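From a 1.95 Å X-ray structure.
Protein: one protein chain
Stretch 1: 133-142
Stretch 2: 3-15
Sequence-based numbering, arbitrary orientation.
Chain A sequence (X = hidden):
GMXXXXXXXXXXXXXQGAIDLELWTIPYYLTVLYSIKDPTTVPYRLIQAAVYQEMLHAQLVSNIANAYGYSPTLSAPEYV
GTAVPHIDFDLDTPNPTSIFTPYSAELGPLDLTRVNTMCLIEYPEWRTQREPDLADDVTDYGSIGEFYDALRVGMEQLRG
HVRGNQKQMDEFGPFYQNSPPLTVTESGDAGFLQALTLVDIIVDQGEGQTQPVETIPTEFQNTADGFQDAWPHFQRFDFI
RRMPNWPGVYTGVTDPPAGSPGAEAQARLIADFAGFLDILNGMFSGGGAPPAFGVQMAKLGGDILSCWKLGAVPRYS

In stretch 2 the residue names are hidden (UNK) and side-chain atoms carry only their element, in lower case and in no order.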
ATOM      1  N   ASP A 133      19.099  -6.626  -4.226  1.00 41.54           N
ATOM      2  CA  ASP A 133      20.010  -5.636  -4.771  1.00 41.03           C
ATOM      3  C   ASP A 133      20.029  -4.494  -3.768  1.00 41.47           C
ATOM      4  O   ASP A 133      19.026  -3.765  -3.600  1.00 37.22           O
ATOM      5  CB  ASP A 133      19.561  -5.154  -6.121  1.00 41.53           C
ATOM      6  CG  ASP A 133      20.598  -4.297  -6.783  1.00 38.83           C
ATOM      7  OD1 ASP A 133      21.515  -3.784  -6.081  1.00 40.39           O
ATOM      8  OD2 ASP A 133      20.469  -4.120  -8.000  1.00 43.03           O
ATOM      9  N   LEU A 134      21.163  -4.365  -3.079  1.00 39.29           N
ATOM     10  CA  LEU A 134      21.279  -3.456  -1.939  1.00 38.18           C
ATOM     11  C   LEU A 134      21.859  -2.086  -2.295  1.00 37.42           C
ATOM     12  O   LEU A 134      22.079  -1.258  -1.379  1.00 39.88           O
ATOM     13  CB  LEU A 134      22.116  -4.115  -0.810  1.00 36.92           C
ATOM     14  CG  LEU A 134      21.595  -5.482  -0.318  1.00 39.22           C
ATOM     15  CD1 LEU A 134      22.526  -6.069   0.733  1.00 45.75           C
ATOM     16  CD2 LEU A 134      20.167  -5.354   0.214  1.00 42.74           C
ATOM     17  N   ALA A 135      22.117  -1.833  -3.570  1.00 34.87           N
ATOM     18  CA  ALA A 135      22.686  -0.566  -4.016  1.00 34.05           C
ATOM     19  C   ALA A 135      21.637   0.598  -3.806  1.00 38.21           C
ATOM     20  O   ALA A 135      20.434   0.406  -4.006  1.00 37.68           O
ATOM     21  CB  ALA A 135      23.102  -0.678  -5.469  1.00 31.25           C
ATOM     22  N   ASP A 136      22.094   1.769  -3.355  1.00 37.22           N
ATOM     23  CA  ASP A 136      21.152   2.846  -3.020  1.00 35.68           C
ATOM     24  C   ASP A 136      20.558   3.546  -4.249  1.00 35.61           C
ATOM     25  O   ASP A 136      19.641   4.366  -4.102  1.00 33.98           O
ATOM     26  CB  ASP A 136      21.773   3.853  -2.023  1.00 34.04           C
ATOM     27  CG  ASP A 136      22.797   4.816  -2.653  1.00 38.38           C
ATOM     28  OD1 ASP A 136      23.188   4.700  -3.835  1.00 34.03           O
ATOM     29  OD2 ASP A 136      23.228   5.712  -1.906  1.00 33.31           O
ATOM     30  N   ASP A 137      21.025   3.189  -5.444  1.00 32.68           N
ATOM     31  CA  ASP A 137      20.458   3.736  -6.690  1.00 36.91           C
ATOM     32  C   ASP A 137      19.439   2.840  -7.388  1.00 38.85           C
ATOM     33  O   ASP A 137      18.943   3.192  -8.448  1.00 36.81           O
ATOM     34  CB  ASP A 137      21.558   4.179  -7.669  1.00 39.26           C
ATOM     35  CG  ASP A 137      22.538   3.061  -8.055  1.00 49.02           C
ATOM     36  OD1 ASP A 137      22.378   1.885  -7.648  1.00 49.20           O
ATOM     37  OD2 ASP A 137      23.508   3.392  -8.779  1.00 68.28           O
ATOM     38  N   VAL A 138      19.128   1.695  -6.781  1.00 39.09           N
ATOM     39  CA  VAL A 138      18.096   0.799  -7.279  1.00 40.55           C
ATOM     40  C   VAL A 138      16.725   1.384  -6.978  1.00 41.28           C
ATOM     41  O   VAL A 138      16.469   1.807  -5.861  1.00 38.39           O
ATOM     42  CB  VAL A 138      18.185  -0.584  -6.604  1.00 39.91           C
ATOM     43  CG1 VAL A 138      17.088  -1.496  -7.081  1.00 39.18           C
ATOM     44  CG2 VAL A 138      19.547  -1.186  -6.891  1.00 39.86           C
ATOM     45  N   THR A 139      15.874   1.392  -7.981  1.00 41.06           N
ATOM     46  CA  THR A 139      14.522   1.888  -7.857  1.00 45.62           C
ATOM     47  C   THR A 139      13.456   0.781  -8.004  1.00 42.51           C
ATOM     48  O   THR A 139      12.342   0.966  -7.526  1.00 44.20           O
ATOM     49  CB  THR A 139      14.210   3.045  -8.877  1.00 44.82           C
ATOM     50  OG1 THR A 139      12.814   3.386  -8.777  1.00 60.15           O
ATOM     51  CG2 THR A 139      14.510   2.629 -10.290  1.00 45.87           C
ATOM     52  N   ASP A 140      13.790  -0.316  -8.687  1.00 39.63           N
ATOM     53  CA  ASP A 140      12.889  -1.420  -8.920  1.00 36.65           C
ATOM     54  C   ASP A 140      13.403  -2.692  -8.279  1.00 32.81           C
ATOM     55  O   ASP A 140      14.596  -3.053  -8.358  1.00 32.57           O
ATOM     56  CB  ASP A 140      12.679  -1.670 -10.407  1.00 39.03           C
ATOM     57  CG  ASP A 140      11.856  -0.585 -11.097  1.00 43.99           C
ATOM     58  OD1 ASP A 140      10.903  -0.090 -10.514  1.00 45.91           O
ATOM     59  OD2 ASP A 140      12.114  -0.298 -12.289  1.00 56.70           O
ATOM     60  N   TYR A 141      12.476  -3.403  -7.656  1.00 33.38           N
ATOM     61  CA  TYR A 141      12.798  -4.631  -6.967  1.00 30.41           C
ATOM     62  C   TYR A 141      11.859  -5.761  -7.434  1.00 30.57           C
ATOM     63  O   TYR A 141      10.821  -5.520  -8.032  1.00 30.23           O
ATOM     64  CB  TYR A 141      12.680  -4.374  -5.438  1.00 33.79           C
ATOM     65  CG  TYR A 141      13.584  -3.290  -4.882  1.00 31.30           C
ATOM     66  CD1 TYR A 141      13.186  -1.946  -4.827  1.00 31.91           C
ATOM     67  CD2 TYR A 141      14.839  -3.604  -4.408  1.00 31.31           C
ATOM     68  CE1 TYR A 141      14.026  -0.983  -4.343  1.00 32.00           C
ATOM     69  CE2 TYR A 141      15.679  -2.644  -3.894  1.00 31.14           C
ATOM     70  CZ  TYR A 141      15.275  -1.331  -3.865  1.00 31.43           C
ATOM     71  OH  TYR A 141      16.173  -0.411  -3.354  1.00 28.62           O
ATOM     72  N   GLY A 142      12.221  -7.007  -7.129  1.00 29.34           N
ATOM     73  CA  GLY A 142      11.410  -8.151  -7.537  1.00 30.90           C
ATOM     74  C   GLY A 142      10.222  -8.461  -6.652  1.00 31.15           C
ATOM     75  O   GLY A 142       9.374  -9.257  -7.006  1.00 30.85           O
ATOM     76  N   UNK A   3      29.956  -3.956   1.625  1.00 78.59           N
ATOM     77  CA  UNK A   3      28.578  -3.469   1.862  1.00 76.14           C
ATOM     78  C   UNK A   3      28.301  -2.149   1.125  1.00 72.25           C
ATOM     79  O   UNK A   3      29.012  -1.164   1.364  1.00 73.89           O
ATOM     80  c   UNK A   3      30.786  -3.931   2.845  1.00 79.22           C
ATOM     81  c   UNK A   3      29.765  -3.990   3.949  1.00 78.79           C
ATOM     82  c   UNK A   3      28.514  -3.275   3.395  1.00 76.97           C
ATOM     83  N   UNK A   4      27.282  -2.118   0.237  1.00 66.38           N
ATOM     84  CA  UNK A   4      27.022  -0.888  -0.562  1.00 62.73           C
ATOM     85  C   UNK A   4      26.698   0.360   0.299  1.00 57.42           C
ATOM     86  O   UNK A   4      25.825   0.259   1.142  1.00 59.05           O
ATOM     87  c   UNK A   4      25.809  -2.804  -1.428  1.00 67.56           C
ATOM     88  c   UNK A   4      25.802  -1.283  -1.421  1.00 65.15           C
ATOM     89  c   UNK A   4      26.314  -3.190  -0.073  1.00 66.87           C
ATOM     90  N   UNK A   5      27.388   1.492   0.084  1.00 50.98           N
ATOM     91  CA  UNK A   5      27.240   2.683   0.943  1.00 51.67           C
ATOM     92  C   UNK A   5      26.018   3.542   0.530  1.00 44.57           C
ATOM     93  O   UNK A   5      25.860   3.889  -0.645  1.00 49.54           O
ATOM     94  c   UNK A   5      28.355   4.602   2.073  1.00 54.06           C
ATOM     95  c   UNK A   5      28.483   3.594   0.946  1.00 50.01           C
ATOM     96  c   UNK A   5      29.781   2.784   1.107  1.00 57.83           C
ATOM     97  N   UNK A   6      25.150   3.828   1.496  1.00 37.24           N
ATOM     98  CA  UNK A   6      23.922   4.582   1.265  1.00 33.82           C
ATOM     99  C   UNK A   6      24.123   6.022   1.636  1.00 31.91           C
ATOM    100  O   UNK A   6      24.714   6.304   2.662  1.00 33.31           O
ATOM    101  c   UNK A   6      19.644   3.598   1.077  1.00 32.04           C
ATOM    102  c   UNK A   6      22.773   4.019   2.128  1.00 32.55           C
ATOM    103  c   UNK A   6      20.621   1.441   0.471  1.00 35.75           C
ATOM    104  c   UNK A   6      19.421   0.988  -0.079  1.00 31.51           C
ATOM    105  c   UNK A   6      20.762   2.740   1.039  1.00 31.98           C
ATOM    106  c   UNK A   6      22.747   1.678   1.146  1.00 33.64           C
ATOM    107  c   UNK A   6      22.128   2.854   1.486  1.00 35.18           C
ATOM    108  c   UNK A   6      18.339   1.847  -0.016  1.00 31.33           C
ATOM    109  c   UNK A   6      18.460   3.159   0.552  1.00 29.99           C
ATOM    110  n   UNK A   6      21.854   0.836   0.527  1.00 32.47           N
ATOM    111  N   UNK A   7      23.596   6.922   0.830  1.00 30.88           N
ATOM    112  CA  UNK A   7      23.530   8.325   1.165  1.00 31.74           C
ATOM    113  C   UNK A   7      22.146   8.659   1.765  1.00 29.07           C
ATOM    114  O   UNK A   7      21.161   7.975   1.513  1.00 28.21           O
ATOM    115  c   UNK A   7      23.832   9.248  -0.053  1.00 29.93           C
ATOM    116  o   UNK A   7      22.774   9.221  -1.004  1.00 33.49           O
ATOM    117  c   UNK A   7      25.161   8.886  -0.743  1.00 32.17           C
ATOM    118  N   UNK A   8      22.111   9.703   2.571  1.00 27.53           N
ATOM    119  CA  UNK A   8      20.880  10.165   3.187  1.00 27.61           C
ATOM    120  C   UNK A   8      19.794  10.539   2.156  1.00 26.36           C
ATOM    121  O   UNK A   8      18.650  10.117   2.297  1.00 27.58           O
ATOM    122  c   UNK A   8      20.217  12.772   6.075  1.00 28.31           C
ATOM    123  c   UNK A   8      19.936  11.582   5.155  1.00 27.34           C
ATOM    124  c   UNK A   8      19.460  10.326   5.954  1.00 27.91           C
ATOM    125  c   UNK A   8      21.138  11.277   4.221  1.00 28.81           C
ATOM    126  N   UNK A   9      20.138  11.281   1.094  1.00 26.53           N
ATOM    127  CA  UNK A   9      19.104  11.540   0.082  1.00 29.14           C
ATOM    128  C   UNK A   9      18.483  10.287  -0.557  1.00 25.19           C
ATOM    129  O   UNK A   9      17.257  10.243  -0.810  1.00 26.85           O
ATOM    130  c   UNK A   9      21.399  12.015   0.821  1.00 27.88           C
ATOM    131  c   UNK A   9      20.970  13.065  -0.186  1.00 29.34           C
ATOM    132  c   UNK A   9      19.805  12.459  -0.931  1.00 30.96           C
ATOM    133  N   UNK A  10      19.284   9.281  -0.812  1.00 27.31           N
ATOM    134  CA  UNK A  10      18.799   8.050  -1.391  1.00 26.89           C
ATOM    135  C   UNK A  10      17.952   7.261  -0.419  1.00 29.31           C
ATOM    136  O   UNK A  10      16.995   6.615  -0.824  1.00 29.52           O
ATOM    137  n   UNK A  10      22.964   7.154  -5.441  1.00 72.57           N
ATOM    138  n   UNK A  10      20.829   8.108  -5.632  1.00 56.76           N
ATOM    139  n   UNK A  10      22.536   8.640  -7.127  1.00 67.67           N
ATOM    140  c   UNK A  10      22.102   7.960  -6.057  1.00 71.35           C
ATOM    141  c   UNK A  10      20.700   7.883  -3.121  1.00 33.41           C
ATOM    142  c   UNK A  10      20.199   7.429  -4.479  1.00 54.94           C
ATOM    143  c   UNK A  10      19.978   7.224  -1.930  1.00 29.13           C
ATOM    144  N   UNK A  11      18.299   7.312   0.860  1.00 26.31           N
ATOM    145  CA  UNK A  11      17.477   6.657   1.904  1.00 26.90           C
ATOM    146  C   UNK A  11      16.134   7.342   1.899  1.00 23.61           C
ATOM    147  O   UNK A  11      15.091   6.669   1.802  1.00 26.46           O
ATOM    148  c   UNK A  11      17.928   6.311   5.745  1.00 26.84           C
ATOM    149  c   UNK A  11      18.152   6.724   3.283  1.00 27.75           C
ATOM    150  c   UNK A  11      17.032   4.662   4.088  1.00 29.56           C
ATOM    151  c   UNK A  11      17.274   6.130   4.405  1.00 26.05           C
ATOM    152  N   UNK A  12      16.130   8.671   1.885  1.00 25.84           N
ATOM    153  CA  UNK A  12      14.876   9.453   1.817  1.00 27.11           C
ATOM    154  C   UNK A  12      14.017   9.117   0.577  1.00 27.35           C
ATOM    155  O   UNK A  12      12.774   8.937   0.663  1.00 24.73           O
ATOM    156  c   UNK A  12      15.794  10.653   4.385  1.00 24.28           C
ATOM    157  c   UNK A  12      15.644  11.488   3.257  1.00 25.77           C
ATOM    158  c   UNK A  12      16.178  11.174   5.637  1.00 24.17           C
ATOM    159  c   UNK A  12      15.211  10.960   1.885  1.00 28.99           C
ATOM    160  c   UNK A  12      16.403  12.542   5.723  1.00 25.44           C
ATOM    161  c   UNK A  12      16.268  13.333   4.608  1.00 27.31           C
ATOM    162  c   UNK A  12      15.921  12.824   3.416  1.00 30.01           C
ATOM    163  o   UNK A  12      16.780  13.166   6.892  1.00 30.38           O
ATOM    164  N   UNK A  13      14.684   9.008  -0.580  1.00 28.49           N
ATOM    165  CA  UNK A  13      14.004   8.599  -1.795  1.00 26.93           C
ATOM    166  C   UNK A  13      13.365   7.215  -1.654  1.00 28.67           C
ATOM    167  O   UNK A  13      12.247   6.991  -2.105  1.00 26.97           O
ATOM    168  o   UNK A  13      17.283   9.850  -4.767  1.00 45.71           O
ATOM    169  c   UNK A  13      16.066   9.892  -4.789  1.00 44.42           C
ATOM    170  c   UNK A  13      14.988   8.582  -2.952  1.00 31.05           C
ATOM    171  n   UNK A  13      15.388   9.954  -5.889  1.00 45.29           N
ATOM    172  c   UNK A  13      15.237   9.921  -3.501  1.00 38.26           C
ATOM    173  N   UNK A  14      14.054   6.308  -0.965  1.00 26.13           N
ATOM    174  CA  UNK A  14      13.493   4.972  -0.729  1.00 25.63           C
ATOM    175  C   UNK A  14      12.325   4.975   0.271  1.00 27.02           C
ATOM    176  O   UNK A  14      11.416   4.179   0.137  1.00 29.64           O
ATOM    177  c   UNK A  14      14.549   3.971  -0.340  1.00 25.82           C
ATOM    178  c   UNK A  14      15.332   2.344  -2.223  1.00 33.77           C
ATOM    179  n   UNK A  14      16.389   4.240  -2.051  1.00 30.10           N
ATOM    180  c   UNK A  14      16.942   3.576  -3.059  1.00 33.50           C
ATOM    181  n   UNK A  14      16.302   2.431  -3.202  1.00 36.16           N
ATOM    182  c   UNK A  14      15.385   3.483  -1.491  1.00 31.22           C
ATOM    183  N   UNK A  15      12.376   5.801   1.312  1.00 27.73           N
ATOM    184  CA  UNK A  15      11.229   5.992   2.172  1.00 26.79           C
ATOM    185  C   UNK A  15       9.990   6.440   1.370  1.00 25.93           C
ATOM    186  O   UNK A  15       8.855   5.903   1.557  1.00 27.39           O
ATOM    187  c   UNK A  15      12.440   6.589   4.359  1.00 23.89           C
ATOM    188  c   UNK A  15      12.368   5.288   4.921  1.00 30.76           C
ATOM    189  c   UNK A  15      14.186   7.090   5.908  1.00 23.51           C
ATOM    190  c   UNK A  15      13.210   4.905   5.958  1.00 34.08           C
ATOM    191  c   UNK A  15      11.493   7.034   3.273  1.00 29.25           C
ATOM    192  c   UNK A  15      13.338   7.458   4.874  1.00 26.35           C
ATOM    193  c   UNK A  15      14.131   5.800   6.447  1.00 28.26           C
TER
HETATM  194  O   HOH W   1      24.827   1.923  -2.612  1.00 44.66           O

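Position 3 has three side-chain carbons that close a ring onto the backbone N. It touches nothing on stretch 1. It is Pro-3, poorly ordered.

Position 4 has the same three-carbon ring. Its CB lies 3.7 Å from Leu-134 O. This is Pro-4. Pro-4 CG packs against Leu-134 CB at 4.0 Å, an apolar contact.

Position 5 has one carbon carrying two more, a fork at CB. CA-to-CB points away from stretch 1. This is Val-5. Val-5 O accepts from a water, 3.0 Å from O to the water oxygen, and that water oxygen accepts from Asp-136 N at 2.8 Å.

Position 6 has one carbon, then fused five- and six-membered rings with eight carbons and one nitrogen. The ring nitrogen is 2.8 Å from Leu-134 O, and Asp-136 CB sits over one ring face. Only tryptophan fits, so this is Trp-6. Trp-6 NE1 donates to Leu-134 O at the ring edge. Asp-136 CB is 3.5 Å from the centroid of the Trp-6 five-membered ring, a CH-pi contact.

Position 7 has a carbon carrying one oxygen and one carbon. Its backbone N is 3.0 Å from Asp-136 OD2 and donates to it. It is Thr-7.

Position 8 has four carbons, forked at the second. Its CA-to-CB bond points away from stretch 1. It is Leu-8, the first residue of the helix.

Position 9 again closes three carbons onto N. It is Pro-9, without contact to stretch 1.

Position 10 has three carbons, a nitrogen, then a carbon bearing two nitrogens: a guanidinium. A terminal nitrogen is 2.9 Å from Asp-136 OD1, and Asp-137 CB lies over one guanidinium face. It is Arg-10. Arg-10 NH1 forms a salt bridge with Asp-136 OD1. Thr-7 OG1 caps the helix by accepting a weak bond from Arg-10 N, 3.5 Å.

Position 11 has four carbons forked at the second. Its CA-to-CB bond points away from stretch 1. It is Leu-11, buried.

Position 12 has one carbon and a six-carbon ring bearing an oxygen. It is Tyr-12, out of reach.

Position 13 has three carbons, the third carrying one oxygen and one nitrogen. It is Gln-13, without contact.

Position 14 has one carbon and a five-membered ring with two nitrogens. One ring nitrogen is 2.7 Å from Val-138 O and 2.8 Å from Tyr-141 OH. It is His-14. His-14 NE2 donates to Val-138 O and weakly to Tyr-141 OH. His-14 ND1 donates to Arg-10 O at 2.7 Å, so both ring nitrogens have partners.

Position 15 has one carbon and a plain six-carbon ring. It is Phe-15, out of reach.

The contact centres on Asp-136. Its carboxylate joins Arg-10 to the backbone before the helix, while Trp-6 and His-14 bind carbonyls of Leu-134 and Val-138.

Stretch 2, residues 3-15: PPVWTLPRLYQHF
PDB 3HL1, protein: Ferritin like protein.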